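Local coordinates for protein peptide amidase (Stenotrophomonas maltophilia, PDB 1M22) that probably hydrolyses amide bonds, as a peptide amidase of the amidase signature family, at residues Y34-I38 with A175-S179; Y156-H160 with Q453-P458; A170-A174 with I196-V200; L283-M289 with P416-V420. The contacts are given in a common frame with arbitrary orientation. Residue numbers count along the deposited sequence, not the author numbering.

Contact 1: Y34-I38 with A175-S179; sequences YLQRI and ANLAS
Helix 27-43 lies against the turn that leads from helix 167-174 into strand 180-185, linking the helical layer and the mixed sheet of the amidase fold. Helix 167-174 ends in a Schellman motif: Asn176, with positive phi (56°), is its C-prime residue, and Ala178 is extended. Tyr34 and Leu177, which lose the most surface, sit level, their CA atoms 5.3 Å apart. The Tyr34 ring (chi1 m) lays one face on Ala178, whose CA is 3.6 Å from the ring centroid in a CH-pi contact, while at its edge Tyr34 CD1 is 3.3 Å from Asn176 O. Leu177, mt, slots between Ile38 and Arg37: its CB is 3.9 Å from Ile38 CG1 and its CD2 3.9 Å from Arg37 CG. Arg37 stretches out with chi1 to chi3 all t and gives two hydrogen bonds to Ala175 O, from NE at 2.8 Å and NH2 at 3.1 Å. The guanidinium thus satisfies a carbonyl at the helix terminus, whereas Leu177 O is buried by the contact without a partner.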
# COMPACT_ATOMS: atom_id res chain seq x y z
N TYR A 34 18.78 -10.68 -1.34
CA TYR A 34 17.67 -10.02 -2.01
C TYR A 34 18.16 -9.29 -3.26
O TYR A 34 17.50 -9.33 -4.30
CB TYR A 34 16.98 -9.03 -1.07
CG TYR A 34 16.07 -9.66 -0.05
CD1 TYR A 34 15.04 -10.52 -0.44
CD2 TYR A 34 16.20 -9.38 1.31
CE1 TYR A 34 14.16 -11.07 0.49
CE2 TYR A 34 15.32 -9.92 2.25
CZ TYR A 34 14.30 -10.77 1.83
OH TYR A 34 13.43 -11.29 2.75
N LEU A 35 19.31 -8.63 -3.17
CA LEU A 35 19.85 -7.90 -4.31
C LEU A 35 20.14 -8.84 -5.48
O LEU A 35 19.91 -8.49 -6.64
CB LEU A 35 21.12 -7.14 -3.91
CG LEU A 35 20.88 -5.94 -2.98
CD1 LEU A 35 22.21 -5.37 -2.52
CD2 LEU A 35 20.06 -4.88 -3.71
N GLN A 36 20.64 -10.03 -5.17
CA GLN A 36 20.94 -11.00 -6.21
C GLN A 36 19.64 -11.48 -6.86
O GLN A 36 19.58 -11.67 -8.08
CB GLN A 36 21.71 -12.19 -5.62
CG GLN A 36 22.17 -13.20 -6.66
CD GLN A 36 23.08 -14.26 -6.07
OE1 GLN A 36 24.13 -13.94 -5.49
NE2 GLN A 36 22.70 -15.52 -6.21
N ARG A 37 18.61 -11.67 -6.05
CA ARG A 37 17.31 -12.12 -6.56
C ARG A 37 16.68 -11.02 -7.42
O ARG A 37 16.06 -11.30 -8.44
CB ARG A 37 16.40 -12.50 -5.39
CG ARG A 37 15.12 -13.21 -5.80
CD ARG A 37 14.41 -13.79 -4.58
NE ARG A 37 13.07 -14.29 -4.88
CZ ARG A 37 12.80 -15.47 -5.44
NH1 ARG A 37 13.78 -16.30 -5.76
NH2 ARG A 37 11.54 -15.81 -5.67
N ILE A 38 16.86 -9.76 -7.01
CA ILE A 38 16.33 -8.64 -7.78
C ILE A 38 17.00 -8.63 -9.15
O ILE A 38 16.35 -8.42 -10.17
CB ILE A 38 16.59 -7.30 -7.05
CG1 ILE A 38 15.68 -7.20 -5.82
CG2 ILE A 38 16.36 -6.13 -7.99
CD1 ILE A 38 15.97 -6.01 -4.92
N ALA A 175 7.19 -11.63 -4.75
CA ALA A 175 8.31 -12.33 -5.39
C ALA A 175 9.52 -12.49 -4.47
O ALA A 175 10.58 -12.91 -4.92
CB ALA A 175 8.72 -11.58 -6.66
N ASN A 176 9.35 -12.15 -3.20
CA ASN A 176 10.43 -12.26 -2.23
C ASN A 176 11.69 -11.48 -2.62
O ASN A 176 12.82 -11.98 -2.48
CB ASN A 176 10.77 -13.73 -1.95
CG ASN A 176 9.69 -14.43 -1.13
OD1 ASN A 176 8.83 -15.13 -1.66
ND2 ASN A 176 9.74 -14.23 0.18
N LEU A 177 11.49 -10.25 -3.09
CA LEU A 177 12.60 -9.38 -3.47
C LEU A 177 13.05 -8.54 -2.27
O LEU A 177 14.04 -7.82 -2.34
CB LEU A 177 12.20 -8.45 -4.62
CG LEU A 177 11.72 -9.11 -5.91
CD1 LEU A 177 11.52 -8.03 -6.97
CD2 LEU A 177 12.74 -10.14 -6.40
N ALA A 178 12.29 -8.63 -1.18
CA ALA A 178 12.59 -7.93 0.06
C ALA A 178 11.75 -8.56 1.15
O ALA A 178 10.85 -9.35 0.87
CB ALA A 178 12.26 -6.44 -0.07
N SER A 179 12.04 -8.23 2.41
CA SER A 179 11.28 -8.77 3.52
C SER A 179 9.87 -8.18 3.53
O SER A 179 8.89 -8.91 3.60
CB SER A 179 11.97 -8.46 4.84
OG SER A 179 11.13 -8.76 5.94

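Contact 2: Y156-H160 with Q453-P458; sequences YRISH and QIDGLP
A two-residue beta hairpin joins strands 446-454 and 457-464 of the central sheet through a type I' turn, Ile454 to Leu457, and the loop 156-160 folds over it; Tyr156 and Leu457 are nearest, CA to CA 6.5 Å. Gln453, on the incoming strand, brings OE1 to 3.8 Å from Tyr156 CE2. Ile454 N bonds Leu457 O at 2.9 Å, and Leu457 N bonds Ile454 O at 3.0 Å. Asp455 (phi 56°) offers its carbonyl to the loop, and its carboxylate is salt-bridged to Arg287. Gly456 takes position i+2 at phi 84°, psi -1°, where a CB would jam against the preceding carbonyl. Leu457, mt, places CD2 4.3 Å from Tyr156 CB and CD1 4.1 Å from His160 ND1. Pro458 points CG at the face of the Tyr156 ring (chi1 m), 3.5 Å from the centroid, a CH-pi contact; the Tyr156 hydroxyl is hydrogen-bonded to the carbonyl O of Arg488. Beyond Tyr156 the loop makes a type I turn, Arg157 to His160, and Arg157 NH1 donates to Asp455 O at 3.1 Å.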
# COMPACT_ATOMS: atom_id res chain seq x y z
N TYR A 156 2.66 -13.73 -10.92
CA TYR A 156 1.87 -14.95 -11.06
C TYR A 156 1.61 -15.28 -12.53
O TYR A 156 1.34 -16.43 -12.88
CB TYR A 156 0.56 -14.85 -10.28
CG TYR A 156 0.77 -14.88 -8.78
CD1 TYR A 156 1.14 -13.73 -8.09
CD2 TYR A 156 0.69 -16.08 -8.08
CE1 TYR A 156 1.43 -13.78 -6.72
CE2 TYR A 156 0.98 -16.14 -6.72
CZ TYR A 156 1.35 -14.99 -6.05
OH TYR A 156 1.66 -15.05 -4.70
N ARG A 157 1.70 -14.26 -13.38
CA ARG A 157 1.50 -14.40 -14.82
C ARG A 157 2.01 -13.07 -15.36
O ARG A 157 1.30 -12.07 -15.34
CB ARG A 157 0.03 -14.61 -15.14
CG ARG A 157 -0.27 -15.01 -16.56
CD ARG A 157 -1.73 -15.42 -16.60
NE ARG A 157 -1.82 -16.84 -16.59
CZ ARG A 157 -2.34 -17.74 -15.76
NH1 ARG A 157 -2.96 -17.52 -14.61
NH2 ARG A 157 -2.17 -18.98 -16.18
N ILE A 158 3.25 -13.07 -15.85
CA ILE A 158 3.89 -11.83 -16.30
C ILE A 158 3.25 -11.03 -17.41
O ILE A 158 3.63 -9.89 -17.66
CB ILE A 158 5.39 -12.07 -16.61
CG1 ILE A 158 5.56 -13.12 -17.72
CG2 ILE A 158 6.11 -12.53 -15.35
CD1 ILE A 158 5.31 -12.58 -19.12
N SER A 159 2.26 -11.61 -18.08
CA SER A 159 1.54 -10.92 -19.13
C SER A 159 0.41 -10.10 -18.51
O SER A 159 -0.19 -9.25 -19.16
CB SER A 159 0.92 -11.93 -20.09
OG SER A 159 0.10 -12.83 -19.36
N HIS A 160 0.13 -10.36 -17.23
CA HIS A 160 -0.96 -9.69 -16.55
C HIS A 160 -0.57 -8.56 -15.61
O HIS A 160 0.57 -8.44 -15.18
CB HIS A 160 -1.83 -10.73 -15.84
CG HIS A 160 -2.58 -11.62 -16.79
ND1 HIS A 160 -3.89 -12.00 -16.61
CD2 HIS A 160 -2.19 -12.17 -17.97
CE1 HIS A 160 -4.28 -12.74 -17.63
NE2 HIS A 160 -3.26 -12.86 -18.47
N GLN A 453 -7.18 -18.38 -4.93
CA GLN A 453 -6.89 -18.00 -6.30
C GLN A 453 -8.00 -18.47 -7.21
O GLN A 453 -8.76 -19.38 -6.87
CB GLN A 453 -5.57 -18.63 -6.77
CG GLN A 453 -4.33 -18.18 -6.02
CD GLN A 453 -3.06 -18.85 -6.52
OE1 GLN A 453 -1.96 -18.52 -6.08
NE2 GLN A 453 -3.22 -19.81 -7.43
N ILE A 454 -8.10 -17.83 -8.37
CA ILE A 454 -9.07 -18.21 -9.39
C ILE A 454 -8.20 -18.35 -10.64
O ILE A 454 -7.56 -17.39 -11.08
CB ILE A 454 -10.14 -17.12 -9.63
CG1 ILE A 454 -10.98 -16.93 -8.37
CG2 ILE A 454 -11.02 -17.51 -10.81
CD1 ILE A 454 -12.01 -15.82 -8.47
N ASP A 455 -8.16 -19.56 -11.19
CA ASP A 455 -7.36 -19.83 -12.38
C ASP A 455 -5.89 -19.45 -12.19
O ASP A 455 -5.25 -18.95 -13.12
CB ASP A 455 -7.94 -19.09 -13.58
CG ASP A 455 -9.36 -19.51 -13.91
OD1 ASP A 455 -9.59 -20.72 -14.08
OD2 ASP A 455 -10.24 -18.63 -13.99
N GLY A 456 -5.37 -19.66 -10.98
CA GLY A 456 -3.98 -19.35 -10.70
C GLY A 456 -3.66 -17.91 -10.34
O GLY A 456 -2.50 -17.59 -10.07
N LEU A 457 -4.67 -17.05 -10.32
CA LEU A 457 -4.46 -15.64 -9.98
C LEU A 457 -5.02 -15.35 -8.59
O LEU A 457 -6.16 -15.70 -8.29
CB LEU A 457 -5.12 -14.76 -11.04
CG LEU A 457 -4.59 -14.97 -12.47
CD1 LEU A 457 -5.40 -14.14 -13.45
CD2 LEU A 457 -3.12 -14.59 -12.54
N PRO A 458 -4.23 -14.69 -7.73
CA PRO A 458 -4.66 -14.36 -6.37
C PRO A 458 -5.91 -13.52 -6.19
O PRO A 458 -6.19 -12.61 -6.98
CB PRO A 458 -3.45 -13.66 -5.78
CG PRO A 458 -2.30 -14.24 -6.52
CD PRO A 458 -2.83 -14.29 -7.94

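Contact 3: A170-A174 with I196-V200; sequences AVAVA and INGVV
Close to the catalytic centre, two helix ends of the amidase signature region pack together: the last turn of helix 167-174 meets the exit of helix 191-196, and the side chain of Ala170 lies about 9 Å from that of Lys86 and about 10 Å from that of Ser189, both active-site residues. CA atoms pair Val171 with Asn197 and Ala174 with Val199, each at 6.1 Å. Small Ala170 and Ala174, one turn apart, point their CB atoms at the second segment and allow this approach. Ala174 CB reaches Asn197 O at 3.2 Å and Val199 CG1 at 3.7 Å; Val173 CG1 (chi1 t) meets the same Val199 CG1 (chi1 m) at 3.9 Å. Asn197, m, lies across the helix with ND2 3.6 Å from Ala170 CB and OD1 3.6 Å from Val171 CG2, its ND2 being hydrogen-bonded to the carbonyls of Pro193 and Pro162. No hydrogen bond crosses the contact. Gly198, phi 62°, is the C-prime residue that ends helix 191-196 and turns the chain toward strand 200-203: a Schellman motif.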
# COMPACT_ATOMS: atom_id res chain seq x y z
N ALA A 170 3.97 -4.30 -4.12
CA ALA A 170 3.21 -5.54 -4.00
C ALA A 170 3.95 -6.69 -4.69
O ALA A 170 4.10 -7.77 -4.13
CB ALA A 170 1.82 -5.37 -4.60
N VAL A 171 4.41 -6.43 -5.91
CA VAL A 171 5.13 -7.45 -6.67
C VAL A 171 6.42 -7.86 -5.97
O VAL A 171 6.73 -9.05 -5.88
CB VAL A 171 5.46 -6.94 -8.09
CG1 VAL A 171 6.41 -7.91 -8.79
CG2 VAL A 171 4.18 -6.80 -8.90
N ALA A 172 7.17 -6.89 -5.46
CA ALA A 172 8.42 -7.20 -4.77
C ALA A 172 8.20 -8.11 -3.57
O ALA A 172 8.96 -9.06 -3.36
CB ALA A 172 9.11 -5.91 -4.34
N VAL A 173 7.18 -7.83 -2.78
CA VAL A 173 6.90 -8.66 -1.62
C VAL A 173 6.44 -10.06 -2.05
O VAL A 173 6.87 -11.06 -1.47
CB VAL A 173 5.83 -7.99 -0.72
CG1 VAL A 173 5.38 -8.95 0.37
CG2 VAL A 173 6.41 -6.73 -0.10
N ALA A 174 5.59 -10.12 -3.07
CA ALA A 174 5.10 -11.41 -3.55
C ALA A 174 6.20 -12.28 -4.14
O ALA A 174 6.15 -13.50 -4.04
CB ALA A 174 4.02 -11.18 -4.60
N ILE A 196 -4.23 -8.39 -5.71
CA ILE A 196 -3.91 -8.84 -7.06
C ILE A 196 -2.62 -9.65 -7.12
O ILE A 196 -2.47 -10.55 -7.97
CB ILE A 196 -3.84 -7.61 -8.00
CG1 ILE A 196 -5.25 -7.08 -8.26
CG2 ILE A 196 -3.11 -7.95 -9.31
CD1 ILE A 196 -6.09 -7.95 -9.18
N ASN A 197 -1.69 -9.36 -6.22
CA ASN A 197 -0.41 -10.06 -6.18
C ASN A 197 -0.27 -11.03 -5.00
O ASN A 197 0.84 -11.41 -4.63
CB ASN A 197 0.74 -9.04 -6.19
CG ASN A 197 0.80 -8.27 -7.50
OD1 ASN A 197 1.24 -8.80 -8.53
ND2 ASN A 197 0.36 -7.01 -7.47
N GLY A 198 -1.40 -11.40 -4.40
CA GLY A 198 -1.39 -12.38 -3.32
C GLY A 198 -0.65 -12.08 -2.03
O GLY A 198 -0.07 -12.99 -1.42
N VAL A 199 -0.67 -10.83 -1.59
CA VAL A 199 0.00 -10.45 -0.36
C VAL A 199 -0.92 -9.63 0.53
O VAL A 199 -2.04 -9.28 0.14
CB VAL A 199 1.30 -9.64 -0.62
CG1 VAL A 199 2.29 -10.49 -1.41
CG2 VAL A 199 0.99 -8.36 -1.38
N VAL A 200 -0.45 -9.35 1.74
CA VAL A 200 -1.20 -8.56 2.70
C VAL A 200 -0.91 -7.08 2.47
O VAL A 200 0.23 -6.68 2.23
CB VAL A 200 -0.79 -8.92 4.15
CG1 VAL A 200 -1.46 -7.97 5.15
CG2 VAL A 200 -1.17 -10.37 4.45

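Contact 4: L283-M289 with P416-V420; sequences LLKYRGM and PTTGV
Pro416 is the centre of an apolar cluster where, in the amidase signature fold, the loop after strand 412-416 of the mixed sheet meets the connection from strand 275-279 to helix 289-302. Leu283 (tp) puts CD2 4.0 Å from Pro416 CB, Leu284 (mt) brings CD2 to 3.8 Å from Pro416 CD, and Met289, with chi1 t and chi2 and chi3 p, curls CE to 3.7 Å from Pro416 CB and 3.5 Å from Thr418 O. Residues 283-285 continue a 3-10 segment; a type II turn follows from Tyr286 to Met289 with Gly288 at phi 87°. Two CA pairs fix the register, Leu283 with Pro416 at 7.0 Å and Tyr286 with Gly419 at 7.2 Å. Farther out, the Tyr286 ring (chi1 t) lies over Gly419, whose CA is 4.0 Å from the ring centroid in a CH-pi contact; an ideal CB there would clash with CE2. Phe431 meets this ring edge-to-face. At the polar edge the Tyr286 hydroxyl accepts a nearly linear hydrogen bond, 3.1 Å from Val420 N to Tyr286 OH.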
# COMPACT_ATOMS: atom_id res chain seq x y z
N LEU A 283 -19.75 -8.17 -6.79
CA LEU A 283 -18.43 -8.80 -6.74
C LEU A 283 -18.50 -10.21 -6.16
O LEU A 283 -17.63 -11.04 -6.43
CB LEU A 283 -17.46 -7.94 -5.93
CG LEU A 283 -15.98 -8.30 -5.99
CD1 LEU A 283 -15.50 -8.32 -7.44
CD2 LEU A 283 -15.17 -7.29 -5.18
N LEU A 284 -19.53 -10.48 -5.36
CA LEU A 284 -19.69 -11.81 -4.77
C LEU A 284 -20.00 -12.85 -5.84
O LEU A 284 -19.78 -14.04 -5.63
CB LEU A 284 -20.83 -11.80 -3.74
CG LEU A 284 -20.70 -10.93 -2.50
CD1 LEU A 284 -21.97 -11.05 -1.66
CD2 LEU A 284 -19.49 -11.34 -1.68
N LYS A 285 -20.51 -12.39 -6.98
CA LYS A 285 -20.86 -13.29 -8.08
C LYS A 285 -19.85 -13.27 -9.22
O LYS A 285 -20.10 -13.82 -10.29
CB LYS A 285 -22.25 -12.94 -8.62
CG LYS A 285 -23.34 -12.91 -7.55
CD LYS A 285 -23.35 -14.18 -6.70
CE LYS A 285 -23.69 -15.41 -7.52
NZ LYS A 285 -23.70 -16.65 -6.68
N TYR A 286 -18.71 -12.63 -8.98
CA TYR A 286 -17.64 -12.56 -9.96
C TYR A 286 -17.26 -14.01 -10.29
O TYR A 286 -17.25 -14.87 -9.41
CB TYR A 286 -16.46 -11.80 -9.35
CG TYR A 286 -15.24 -11.64 -10.22
CD1 TYR A 286 -14.24 -12.61 -10.23
CD2 TYR A 286 -15.05 -10.50 -11.00
CE1 TYR A 286 -13.08 -12.45 -10.99
CE2 TYR A 286 -13.90 -10.32 -11.76
CZ TYR A 286 -12.92 -11.30 -11.75
OH TYR A 286 -11.77 -11.12 -12.47
N ARG A 287 -16.98 -14.28 -11.56
CA ARG A 287 -16.64 -15.63 -11.99
C ARG A 287 -15.58 -16.31 -11.12
O ARG A 287 -14.44 -15.84 -11.03
CB ARG A 287 -16.16 -15.62 -13.45
CG ARG A 287 -15.96 -17.01 -14.05
CD ARG A 287 -15.40 -16.94 -15.46
NE ARG A 287 -14.04 -16.41 -15.50
CZ ARG A 287 -12.99 -17.01 -14.96
NH1 ARG A 287 -13.13 -18.17 -14.34
NH2 ARG A 287 -11.79 -16.45 -15.04
N GLY A 288 -15.96 -17.42 -10.49
CA GLY A 288 -15.05 -18.16 -9.64
C GLY A 288 -14.98 -17.69 -8.20
O GLY A 288 -14.35 -18.34 -7.36
N MET A 289 -15.65 -16.59 -7.90
CA MET A 289 -15.64 -16.03 -6.55
C MET A 289 -16.53 -16.71 -5.50
O MET A 289 -16.11 -16.89 -4.36
CB MET A 289 -15.99 -14.54 -6.60
CG MET A 289 -15.67 -13.76 -5.33
SD MET A 289 -13.88 -13.59 -5.03
CE MET A 289 -13.49 -12.26 -6.16
N PRO A 416 -14.77 -9.50 -0.93
CA PRO A 416 -13.60 -9.83 -1.75
C PRO A 416 -13.00 -8.45 -2.04
O PRO A 416 -13.75 -7.49 -2.22
CB PRO A 416 -14.21 -10.45 -3.01
CG PRO A 416 -15.51 -11.01 -2.52
CD PRO A 416 -16.01 -9.94 -1.58
N THR A 417 -11.68 -8.34 -2.09
CA THR A 417 -11.06 -7.05 -2.34
C THR A 417 -11.33 -6.53 -3.75
O THR A 417 -11.71 -5.37 -3.94
CB THR A 417 -9.54 -7.13 -2.11
OG1 THR A 417 -9.31 -7.65 -0.79
CG2 THR A 417 -8.90 -5.76 -2.23
N THR A 418 -11.13 -7.39 -4.73
CA THR A 418 -11.34 -7.04 -6.13
C THR A 418 -11.35 -8.33 -6.94
O THR A 418 -11.43 -9.42 -6.37
CB THR A 418 -10.20 -6.09 -6.62
OG1 THR A 418 -10.46 -5.68 -7.96
CG2 THR A 418 -8.84 -6.80 -6.56
N GLY A 419 -11.29 -8.21 -8.27
CA GLY A 419 -11.27 -9.40 -9.11
C GLY A 419 -9.83 -9.84 -9.30
O GLY A 419 -8.97 -9.51 -8.49
N VAL A 420 -9.56 -10.59 -10.37
CA VAL A 420 -8.20 -11.05 -10.62
C VAL A 420 -7.49 -10.20 -11.65
O VAL A 420 -8.10 -9.40 -12.35
CB VAL A 420 -8.17 -12.52 -11.09
CG1 VAL A 420 -8.75 -13.42 -10.01
CG2 VAL A 420 -8.95 -12.66 -12.39

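Overall arrangement
Contact 3 lies deepest, about 10 Å from the chain centre to its own centre, and is purely van der Waals packing; contacts 1, 2 and 4 each add hydrogen bonding. Contacts 1 and 4 are also buried, whereas contact 2, partly buried, combines a proline CH-pi contact on a tyrosine face with one arginine bond. Contact 3 uses the last turn of helix 167-174 and contact 1 the loop that follows it; Leu177 N probably bonds Ala172 O at 2.8 Å. Pro458 and Tyr156 of contact 2 pack on residues 196-198 of contact 3, while Ile196 reaches Gly419 of contact 4. A salt bridge, Asp455 OD2 to Arg287 NH2 at 2.9 Å, ties contacts 2 and 4.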